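PDB 4RM7: acyl-CoA dehydrogenase from Slackia heliotrinireducens, which is of unknown specific function but belongs to the acyl-CoA dehydrogenase family, with helical N- and C-terminal domains around a beta-sheet middle domain. Local coordinates for residues A[39-43]-A[44-48]; A[13-16]-A[17-21]; A[145-149]-A[150-154]; A[98-101]-A[102-106]. One frame throughout, in Å; residues are numbered along the deposited sequence.

Interaction 1. Residues A[39-43]-A[44-48]; sequences QGLPD and EVVKA
Pro-42 and Val-45 meet at the start of helix 43-50, where the proline CD lies 3.7 Å from Val-45 CG2. With CG1 anti to the backbone N (chi1 173°), Val-45 keeps CG2 beside that N and so facing back toward the pyrrolidine ring. One residue earlier, Leu-41 CB sits 3.7 Å from Val-46 CG1, while Leu-41 CD1 comes to 4.2 Å from Val-45 CG1. Leu-41 and Pro-42 thus pack against Val-45 and Val-46 over the first turn. Its backbone is held by Val-46 N bonding to Pro-42 O at 3.2 Å in an almost straight bond (174°), and by Lys-47 N bonding to Asp-43 O at 2.8 Å. Val-45 N adds a weak bond to Pro-42 O. Pro-42 is the N-cap residue, a place where a ring fixing phi costs no helical hydrogen bond. Just upstream, helix 29-38 ends in a Schellman motif with Gln-39, of positive phi, as C-prime residue. Gly-40 follows at backbone angles that would jam a CB against the preceding carbonyl oxygen. Asp-43, in the first turn, is charged as suits a helix N-terminus and forms a salt bridge with Arg-121, which also bonds Leu-41 O. Lys-47 reaches outward to Gln-117 O. Trp-35 of helix 29-38 touches Leu-41, Pro-42 and Val-45, and Tyr-26 of helix 10-26 touches Val-45.

Interaction 2. Residues A[13-16]-A[17-21]; sequences QRLL and NHVRE
Four successive backbone bonds join residues 13-16 to residues 17-21, each spanning one helical turn: Asn-17 N to Gln-13 O, His-18 N to Arg-14 O, Val-19 N to Leu-15 O, and Arg-20 N to Leu-16 O, all between 2.8 and 3.0 Å. These bonds are regular alpha-helical ones within helix 10-26. Among the side chains, the polar link runs along the surface from Arg-20 NH2 to Asn-17 OD1, 2.8 Å away. The donor lies in the carbonyl plane of the asparagine, whereas the acceptor stands 16° out of the guanidinium plane. A bend at chi3 (40°) folds the arginine back along its own helix to reach this partner. The same bend brings one face of the guanidinium over Leu-16 O, which stands 4.1 Å from its plane. Helix 10-26 opens the helical N-terminal domain of the acyl-CoA dehydrogenase fold, and its inner side packs on helix 70-84. Apolar contact serves that side: Leu-15 CD1 approaches Val-19 CG2 at 4.3 Å, and beyond them Leu-15 touches Ala-72 while Val-19 touches Val-76 and Leu-80. Both branched residues are buried. His-18 is modelled in two conformers, so its ring placement is doubtful; in one of them Arg-14 O stands over one face, offset toward the rim, and ND1 is hydrogen-bonded to Asp-53 O, which ties the ring to a neighbouring part of the chain. Gln-13 NE2 bonds Tyr-5 O.

Interaction 3. Residues A[145-149]-A[150-154]; sequences TREGD and TLVMN
The guanidinium of Arg-146 is approached obliquely by Leu-151 CD2, and the aliphatic part of the arginine lies alongside the leucine, with CG 3.9 Å from that same methyl. A bend at chi3 (-91°) turns the charged end aside, and NH1 bonds Thr-177 O. An arginine suits this exposed strand end, its methylenes lying beside the leucine while its head finds a polar partner. The two residues form an antiparallel non-hydrogen-bonded pair. On the other face of the sheet, Thr-145 and Val-152 lie side by side in a hydrogen-bonded pair, joined by Thr-145 N to Val-152 O at 2.8 Å and by Val-152 N to Thr-145 O. Together they make the closed end of the beta hairpin of strands 143-146 and 151-161, in the middle domain. Glu-147 N bonds Thr-150 O at 3.0 Å where the chain turns. The side chain of Glu-147 crosses over toward the second strand, its CB 3.4 Å from Thr-150 OG1 and its CG 3.7 Å from Val-152 CG1. Strand 151-161 also pairs with strand 212-221, and Trp-188 of strand 184-191 touches both Leu-151 and the selenomethionine Met-153.

Interaction 4. Residues A[98-101]-A[102-106]; sequences QILE and AFASS
Phe-103 has its CG anti to the carbonyl carbon (chi1 -77°), which turns the ring back along the helix so that Ile-99 O lies at its edge, in plane, 3.4 Å from CD2. The same edge carbon is 4.3 Å from Ile-99 CG2. Leu-100 takes a different first torsion, CG opposite its N (chi1 -179°), and this carries CD1 to 4.1 Å from Ala-104 CB, a small side chain fitting a buried position. The helix is running out here. Ala-102 N still bonds Gln-98 O at 3.0 Å, but Phe-103 N divides between a weak bond to Ile-99 O and one to Leu-100 O at 3.3 Å, the latter coming from above the carbonyl plane. Ala-104 then leaves helical geometry, and Ser-105, whose OG caps Gln-108 N, starts the next helix as its N-cap. Glu-101 faces away, bonded to Tyr-68 and salt-bridged to Arg-62 and Arg-113. Around this end of helix 90-103, Leu-241 of helix 234-270 touches Ala-102 and Phe-103, helix 106-119 meets Leu-100 and Ala-104 through Thr-109, and strand 124-127 lies against Ile-99 and Leu-100.

Overall arrangement
Interactions 1, 2 and 4 belong to the helical N-terminal domain, and interaction 3 to the beta-sheet middle domain. Along the chain they follow in the order 2, 1, 4, 3, and none touches another. Interactions 1 and 2 are the nearest pair, with about 8 Å between nearest atoms and 19 Å between centres; helix 10-26, which carries interaction 2, continues to Tyr-22 and Tyr-26, both in contact with the 39-48 region. Interaction 4 lies about 15 Å from each of them by nearest atoms, and about 13 Å from interaction 3. The hairpin of interaction 3 and interaction 2 fall on opposite sides of the chain's centre, their centres about 51 Å apart.

Interaction 1. Residues A[39-43]-A[44-48]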
loop_
_atom_site.group_PDB
_atom_site.type_symbol
_atom_site.label_atom_id
_atom_site.label_comp_id
_atom_site.label_asym_id
_atom_site.label_seq_id
_atom_site.Cartn_x
_atom_site.Cartn_y
_atom_site.Cartn_z
ATOM N N GLN A 39 -11.212 -33.833 -4.420
ATOM C CA GLN A 39 -10.792 -33.349 -3.107
ATOM C C GLN A 39 -9.918 -34.380 -2.413
ATOM O O GLN A 39 -10.195 -34.791 -1.287
ATOM C CB GLN A 39 -12.004 -33.010 -2.240
ATOM C CG GLN A 39 -12.945 -32.019 -2.893
ATOM C CD GLN A 39 -14.211 -31.810 -2.098
ATOM O OE1 GLN A 39 -14.237 -32.025 -0.888
ATOM N NE2 GLN A 39 -15.275 -31.391 -2.776
ATOM N N GLY A 40 -8.868 -34.807 -3.101
ATOM C CA GLY A 40 -7.975 -35.806 -2.555
ATOM C C GLY A 40 -7.120 -36.477 -3.607
ATOM O O GLY A 40 -7.464 -36.501 -4.796
ATOM N N LEU A 41 -6.003 -37.039 -3.154
ATOM C CA LEU A 41 -5.040 -37.669 -4.042
ATOM C C LEU A 41 -5.195 -39.190 -4.033
ATOM O O LEU A 41 -5.588 -39.778 -3.014
ATOM C CB LEU A 41 -3.619 -37.270 -3.642
ATOM C CG LEU A 41 -3.270 -35.785 -3.588
ATOM C CD1 LEU A 41 -1.841 -35.614 -3.108
ATOM C CD2 LEU A 41 -3.445 -35.141 -4.947
ATOM N N PRO A 42 -4.883 -39.836 -5.170
ATOM C CA PRO A 42 -5.006 -41.295 -5.270
ATOM C C PRO A 42 -4.008 -42.003 -4.372
ATOM O O PRO A 42 -2.954 -41.430 -4.075
ATOM C CB PRO A 42 -4.696 -41.591 -6.750
ATOM C CG PRO A 42 -4.704 -40.268 -7.448
ATOM C CD PRO A 42 -4.365 -39.236 -6.412
ATOM N N ASP A 43 -4.331 -43.229 -3.972
ATOM C CA ASP A 43 -3.479 -44.032 -3.100
ATOM C C ASP A 43 -2.054 -44.114 -3.629
ATOM O O ASP A 43 -1.094 -44.032 -2.865
ATOM C CB ASP A 43 -4.032 -45.457 -2.940
ATOM C CG ASP A 43 -5.436 -45.496 -2.342
ATOM O OD1 ASP A 43 -5.870 -44.515 -1.705
ATOM O OD2 ASP A 43 -6.104 -46.540 -2.496
ATOM N N GLU A 44 -1.928 -44.286 -4.938
ATOM C CA GLU A 44 -0.630 -44.464 -5.569
ATOM C C GLU A 44 0.269 -43.238 -5.379
ATOM O O GLU A 44 1.464 -43.360 -5.115
ATOM C CB GLU A 44 -0.801 -44.755 -7.058
ATOM C CG GLU A 44 0.516 -44.950 -7.769
ATOM C CD GLU A 44 0.414 -44.721 -9.263
ATOM O OE1 GLU A 44 -0.702 -44.422 -9.743
ATOM O OE2 GLU A 44 1.454 -44.833 -9.951
ATOM N N VAL A 45 -0.322 -42.057 -5.507
ATOM C CA VAL A 45 0.416 -40.807 -5.421
ATOM C C VAL A 45 0.876 -40.565 -3.991
ATOM O O VAL A 45 2.011 -40.173 -3.715
ATOM C CB VAL A 45 -0.460 -39.636 -5.891
ATOM C CG1 VAL A 45 0.235 -38.301 -5.636
ATOM C CG2 VAL A 45 -0.826 -39.804 -7.356
ATOM N N VAL A 46 -0.043 -40.729 -3.048
ATOM C CA VAL A 46 0.295 -40.572 -1.637
ATOM C C VAL A 46 1.267 -41.617 -1.141
ATOM O O VAL A 46 2.122 -41.330 -0.325
ATOM C CB VAL A 46 -0.918 -40.520 -0.703
ATOM C CG1 VAL A 46 -1.890 -39.443 -1.135
ATOM C CG2 VAL A 46 -1.573 -41.873 -0.594
ATOM N N LYS A 47 1.120 -42.848 -1.596
ATOM C CA LYS A 47 2.087 -43.852 -1.183
ATOM C C LYS A 47 3.469 -43.535 -1.761
ATOM O O LYS A 47 4.485 -43.726 -1.101
ATOM C CB LYS A 47 1.617 -45.243 -1.614
ATOM C CG LYS A 47 2.671 -46.329 -1.530
ATOM C CD LYS A 47 2.873 -46.799 -0.106
ATOM C CE LYS A 47 3.671 -48.099 -0.054
ATOM N NZ LYS A 47 4.317 -48.253 1.285
ATOM N N ALA A 48 3.509 -43.033 -2.992
ATOM C CA ALA A 48 4.791 -42.743 -3.631
ATOM C C ALA A 48 5.528 -41.639 -2.869
ATOM O O ALA A 48 6.757 -41.595 -2.862
ATOM C CB ALA A 48 4.592 -42.354 -5.104
#

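Interaction 2. Residues A[13-16]-A[17-21]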
loop_
_atom_site.group_PDB
_atom_site.type_symbol
_atom_site.label_atom_id
_atom_site.label_comp_id
_atom_site.label_asym_id
_atom_site.label_seq_id
_atom_site.Cartn_x
_atom_site.Cartn_y
_atom_site.Cartn_z
ATOM N N GLN A 13 20.341 -30.055 -2.572
ATOM C CA GLN A 13 19.998 -30.000 -3.982
ATOM C C GLN A 13 19.524 -31.352 -4.514
ATOM O O GLN A 13 18.619 -31.411 -5.351
ATOM C CB GLN A 13 21.190 -29.509 -4.797
ATOM C CG GLN A 13 21.463 -28.035 -4.650
ATOM C CD GLN A 13 22.841 -27.637 -5.147
ATOM O OE1 GLN A 13 23.548 -28.431 -5.777
ATOM N NE2 GLN A 13 23.236 -26.401 -4.855
ATOM N N ARG A 14 20.133 -32.438 -4.046
ATOM C CA ARG A 14 19.712 -33.761 -4.506
ATOM C C ARG A 14 18.279 -34.056 -4.046
ATOM O O ARG A 14 17.479 -34.624 -4.803
ATOM C CB ARG A 14 20.660 -34.855 -4.010
ATOM C CG ARG A 14 21.912 -34.996 -4.824
ATOM C CD ARG A 14 22.583 -36.337 -4.570
ATOM N NE ARG A 14 23.694 -36.577 -5.500
ATOM C CZ ARG A 14 24.967 -36.310 -5.228
ATOM N NH1 ARG A 14 25.302 -35.776 -4.059
ATOM N NH2 ARG A 14 25.906 -36.566 -6.127
ATOM N N LEU A 15 17.977 -33.662 -2.810
ATOM C CA LEU A 15 16.631 -33.783 -2.256
ATOM C C LEU A 15 15.614 -33.124 -3.186
ATOM O O LEU A 15 14.599 -33.731 -3.564
ATOM C CB LEU A 15 16.570 -33.156 -0.861
ATOM C CG LEU A 15 15.202 -33.019 -0.190
ATOM C CD1 LEU A 15 14.619 -34.376 0.128
ATOM C CD2 LEU A 15 15.315 -32.179 1.085
ATOM N N LEU A 16 15.915 -31.893 -3.577
ATOM C CA LEU A 16 15.074 -31.174 -4.513
ATOM C C LEU A 16 14.898 -31.937 -5.803
ATOM O O LEU A 16 13.794 -31.999 -6.342
ATOM C CB LEU A 16 15.665 -29.812 -4.821
ATOM C CG LEU A 16 15.125 -28.711 -3.954
ATOM C CD1 LEU A 16 15.970 -27.508 -4.197
ATOM C CD2 LEU A 16 13.698 -28.460 -4.358
ATOM N N ASN A 17 15.990 -32.511 -6.301
ATOM C CA ASN A 17 15.931 -33.261 -7.551
ATOM C C ASN A 17 14.952 -34.413 -7.420
ATOM O O ASN A 17 14.134 -34.650 -8.315
ATOM C CB ASN A 17 17.303 -33.793 -7.951
ATOM C CG ASN A 17 18.293 -32.695 -8.268
ATOM O OD1 ASN A 17 17.914 -31.559 -8.558
ATOM N ND2 ASN A 17 19.582 -33.038 -8.227
ATOM N N HIS A 18 15.037 -35.122 -6.296
ATOM C CA HIS A 18 14.169 -36.265 -6.042
ATOM C C HIS A 18 12.711 -35.837 -5.944
ATOM O O HIS A 18 11.829 -36.466 -6.529
ATOM C CB HIS A 18 14.591 -36.987 -4.765
ATOM C CG HIS A 18 15.997 -37.492 -4.798
ATOM N ND1 HIS A 18 16.603 -38.094 -3.710
ATOM C CD2 HIS A 18 16.927 -37.491 -5.784
ATOM C CE1 HIS A 18 17.833 -38.440 -4.029
ATOM N NE2 HIS A 18 18.059 -38.089 -5.284
ATOM N N VAL A 19 12.462 -34.753 -5.221
ATOM C CA VAL A 19 11.104 -34.249 -5.063
ATOM C C VAL A 19 10.541 -33.732 -6.390
ATOM O O VAL A 19 9.393 -33.993 -6.716
ATOM C CB VAL A 19 11.056 -33.157 -3.998
ATOM C CG1 VAL A 19 9.684 -32.497 -3.966
ATOM C CG2 VAL A 19 11.391 -33.766 -2.641
ATOM N N ARG A 20 11.372 -33.029 -7.153
ATOM C CA ARG A 20 10.979 -32.486 -8.453
ATOM C C ARG A 20 10.670 -33.579 -9.484
ATOM O O ARG A 20 9.800 -33.414 -10.338
ATOM C CB ARG A 20 12.080 -31.556 -8.983
ATOM C CG ARG A 20 11.858 -31.022 -10.385
ATOM C CD ARG A 20 12.804 -29.859 -10.718
ATOM N NE ARG A 20 14.168 -30.057 -10.219
ATOM C CZ ARG A 20 14.741 -29.305 -9.279
ATOM N NH1 ARG A 20 14.082 -28.283 -8.727
ATOM N NH2 ARG A 20 15.980 -29.574 -8.898
ATOM N N GLU A 21 11.381 -34.695 -9.408
ATOM C CA GLU A 21 11.126 -35.804 -10.316
ATOM C C GLU A 21 9.789 -36.474 -9.929
ATOM O O GLU A 21 8.999 -36.846 -10.787
ATOM C CB GLU A 21 12.307 -36.786 -10.299
ATOM C CG GLU A 21 11.978 -38.206 -10.659
ATOM C CD GLU A 21 13.222 -39.040 -10.948
ATOM O OE1 GLU A 21 14.222 -38.462 -11.448
ATOM O OE2 GLU A 21 13.192 -40.270 -10.677
#

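Interaction 3. Residues A[145-149]-A[150-154]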
loop_
_atom_site.group_PDB
_atom_site.type_symbol
_atom_site.label_atom_id
_atom_site.label_comp_id
_atom_site.label_asym_id
_atom_site.label_seq_id
_atom_site.Cartn_x
_atom_site.Cartn_y
_atom_site.Cartn_z
ATOM N N THR A 145 -15.899 -34.946 31.258
ATOM C CA THR A 145 -16.386 -34.975 32.616
ATOM C C THR A 145 -16.899 -36.351 32.942
ATOM O O THR A 145 -17.189 -37.138 32.059
ATOM C CB THR A 145 -17.509 -33.965 32.833
ATOM O OG1 THR A 145 -18.652 -34.368 32.085
ATOM C CG2 THR A 145 -17.087 -32.609 32.368
ATOM N N ARG A 146 -16.977 -36.647 34.230
ATOM C CA ARG A 146 -17.508 -37.913 34.690
ATOM C C ARG A 146 -18.965 -37.719 35.031
ATOM O O ARG A 146 -19.339 -36.707 35.608
ATOM C CB ARG A 146 -16.750 -38.406 35.919
ATOM C CG ARG A 146 -16.695 -39.921 36.027
ATOM C CD ARG A 146 -16.061 -40.378 37.327
ATOM N NE ARG A 146 -14.623 -40.567 37.207
ATOM C CZ ARG A 146 -13.730 -39.682 37.620
ATOM N NH1 ARG A 146 -12.437 -39.926 37.474
ATOM N NH2 ARG A 146 -14.131 -38.550 38.175
ATOM N N GLU A 147 -19.801 -38.666 34.642
ATOM C CA GLU A 147 -21.201 -38.579 34.998
ATOM C C GLU A 147 -21.441 -39.430 36.224
ATOM O O GLU A 147 -21.712 -38.924 37.312
ATOM C CB GLU A 147 -22.050 -39.102 33.853
ATOM C CG GLU A 147 -22.055 -38.191 32.643
ATOM C CD GLU A 147 -23.420 -38.071 32.014
ATOM O OE1 GLU A 147 -23.925 -39.087 31.505
ATOM O OE2 GLU A 147 -23.980 -36.962 32.032
ATOM N N GLY A 148 -21.308 -40.732 36.051
ATOM C CA GLY A 148 -21.284 -41.627 37.178
ATOM C C GLY A 148 -20.096 -42.531 37.024
ATOM O O GLY A 148 -19.030 -42.288 37.561
ATOM N N ASP A 149 -20.300 -43.570 36.238
ATOM C CA ASP A 149 -19.294 -44.575 35.973
ATOM C C ASP A 149 -18.708 -44.357 34.594
ATOM O O ASP A 149 -18.052 -45.232 34.041
ATOM C CB ASP A 149 -19.919 -45.962 36.063
ATOM C CG ASP A 149 -18.896 -47.070 35.980
ATOM O OD1 ASP A 149 -18.327 -47.443 37.029
ATOM O OD2 ASP A 149 -18.665 -47.570 34.861
ATOM N N THR A 150 -18.985 -43.190 34.025
ATOM C CA THR A 150 -18.637 -42.906 32.648
ATOM C C THR A 150 -17.895 -41.599 32.495
ATOM O O THR A 150 -18.023 -40.698 33.314
ATOM C CB THR A 150 -19.903 -42.783 31.806
ATOM O OG1 THR A 150 -20.856 -41.996 32.526
ATOM C CG2 THR A 150 -20.481 -44.145 31.535
ATOM N N LEU A 151 -17.122 -41.515 31.420
ATOM C CA LEU A 151 -16.443 -40.296 31.028
ATOM C C LEU A 151 -17.136 -39.751 29.793
ATOM O O LEU A 151 -17.314 -40.456 28.814
ATOM C CB LEU A 151 -14.988 -40.597 30.702
ATOM C CG LEU A 151 -14.138 -41.121 31.849
ATOM C CD1 LEU A 151 -12.691 -41.285 31.428
ATOM C CD2 LEU A 151 -14.247 -40.185 33.035
ATOM N N VAL A 152 -17.539 -38.495 29.851
ATOM C CA VAL A 152 -18.317 -37.910 28.779
ATOM C C VAL A 152 -17.717 -36.626 28.206
ATOM O O VAL A 152 -17.362 -35.720 28.940
ATOM C CB VAL A 152 -19.744 -37.646 29.262
ATOM C CG1 VAL A 152 -19.759 -36.489 30.240
ATOM C CG2 VAL A 152 -20.665 -37.389 28.091
HETATM N N MSE A 153 -17.636 -36.550 26.884
HETATM C CA MSE A 153 -16.997 -35.425 26.221
HETATM C C MSE A 153 -18.009 -34.500 25.538
HETATM O O MSE A 153 -18.924 -34.962 24.851
HETATM C CB MSE A 153 -15.975 -35.926 25.203
HETATM C CG MSE A 153 -15.296 -34.804 24.416
HETATM SE SE MSE A 153 -14.071 -35.422 23.004
HETATM C CE MSE A 153 -12.529 -35.918 24.093
ATOM N N ASN A 154 -17.830 -33.194 25.741
ATOM C CA ASN A 154 -18.695 -32.176 25.154
ATOM C C ASN A 154 -17.882 -30.995 24.670
ATOM O O ASN A 154 -17.051 -30.457 25.402
ATOM C CB ASN A 154 -19.746 -31.698 26.151
ATOM C CG ASN A 154 -20.855 -32.702 26.356
ATOM O OD1 ASN A 154 -21.716 -32.888 25.483
ATOM N ND2 ASN A 154 -20.853 -33.356 27.520
#

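Interaction 4. Residues A[98-101]-A[102-106]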
loop_
_atom_site.group_PDB
_atom_site.type_symbol
_atom_site.label_atom_id
_atom_site.label_comp_id
_atom_site.label_asym_id
_atom_site.label_seq_id
_atom_site.Cartn_x
_atom_site.Cartn_y
_atom_site.Cartn_z
ATOM N N GLN A 98 3.821 -35.348 13.704
ATOM C CA GLN A 98 4.689 -34.779 14.718
ATOM C C GLN A 98 3.948 -34.577 16.036
ATOM O O GLN A 98 4.438 -34.969 17.097
ATOM C CB GLN A 98 5.258 -33.464 14.217
ATOM C CG GLN A 98 6.389 -32.936 15.046
ATOM C CD GLN A 98 7.143 -31.848 14.329
ATOM O OE1 GLN A 98 7.081 -31.742 13.099
ATOM N NE2 GLN A 98 7.844 -31.014 15.090
ATOM N N ILE A 99 2.761 -33.978 15.949
ATOM C CA ILE A 99 1.904 -33.747 17.106
ATOM C C ILE A 99 1.490 -35.045 17.804
ATOM O O ILE A 99 1.489 -35.126 19.035
ATOM C CB ILE A 99 0.654 -32.969 16.699
ATOM C CG1 ILE A 99 1.009 -31.511 16.453
ATOM C CG2 ILE A 99 -0.413 -33.043 17.765
ATOM C CD1 ILE A 99 -0.151 -30.715 15.924
ATOM N N LEU A 100 1.147 -36.063 17.026
ATOM C CA LEU A 100 0.836 -37.363 17.614
ATOM C C LEU A 100 2.019 -37.926 18.399
ATOM O O LEU A 100 1.846 -38.379 19.529
ATOM C CB LEU A 100 0.413 -38.376 16.550
ATOM C CG LEU A 100 0.080 -39.716 17.206
ATOM C CD1 LEU A 100 -1.107 -39.529 18.096
ATOM C CD2 LEU A 100 -0.165 -40.828 16.208
ATOM N N GLU A 101 3.212 -37.901 17.802
ATOM C CA GLU A 101 4.407 -38.434 18.459
ATOM C C GLU A 101 4.679 -37.729 19.777
ATOM O O GLU A 101 5.001 -38.369 20.778
ATOM C CB GLU A 101 5.635 -38.312 17.560
ATOM C CG GLU A 101 5.684 -39.316 16.418
ATOM C CD GLU A 101 6.890 -39.124 15.495
ATOM O OE1 GLU A 101 7.542 -38.059 15.538
ATOM O OE2 GLU A 101 7.186 -40.049 14.719
ATOM N N ALA A 102 4.529 -36.411 19.772
ATOM C CA ALA A 102 4.800 -35.590 20.949
ATOM C C ALA A 102 3.924 -35.953 22.141
ATOM O O ALA A 102 4.406 -35.964 23.271
ATOM C CB ALA A 102 4.630 -34.106 20.605
ATOM N N PHE A 103 2.652 -36.265 21.907
ATOM C CA PHE A 103 1.711 -36.398 23.027
ATOM C C PHE A 103 1.336 -37.829 23.395
ATOM O O PHE A 103 0.663 -38.060 24.406
ATOM C CB PHE A 103 0.437 -35.612 22.733
ATOM C CG PHE A 103 0.593 -34.143 22.917
ATOM C CD1 PHE A 103 0.400 -33.565 24.164
ATOM C CD2 PHE A 103 0.948 -33.335 21.858
ATOM C CE1 PHE A 103 0.548 -32.206 24.347
ATOM C CE2 PHE A 103 1.101 -31.975 22.037
ATOM C CZ PHE A 103 0.900 -31.413 23.283
ATOM N N ALA A 104 1.771 -38.791 22.589
ATOM C CA ALA A 104 1.402 -40.178 22.840
ATOM C C ALA A 104 2.623 -41.075 22.965
ATOM O O ALA A 104 3.665 -40.802 22.369
ATOM C CB ALA A 104 0.491 -40.687 21.739
ATOM N N SER A 105 2.474 -42.154 23.730
ATOM C CA SER A 105 3.532 -43.138 23.904
ATOM C C SER A 105 3.894 -43.805 22.596
ATOM O O SER A 105 3.124 -43.780 21.642
ATOM C CB SER A 105 3.110 -44.208 24.906
ATOM O OG SER A 105 2.046 -44.986 24.389
ATOM N N SER A 106 5.063 -44.429 22.568
ATOM C CA SER A 106 5.518 -45.119 21.375
ATOM C C SER A 106 4.528 -46.209 20.982
ATOM O O SER A 106 4.192 -46.359 19.808
ATOM C CB SER A 106 6.902 -45.703 21.610
ATOM O OG SER A 106 7.748 -44.710 22.158
#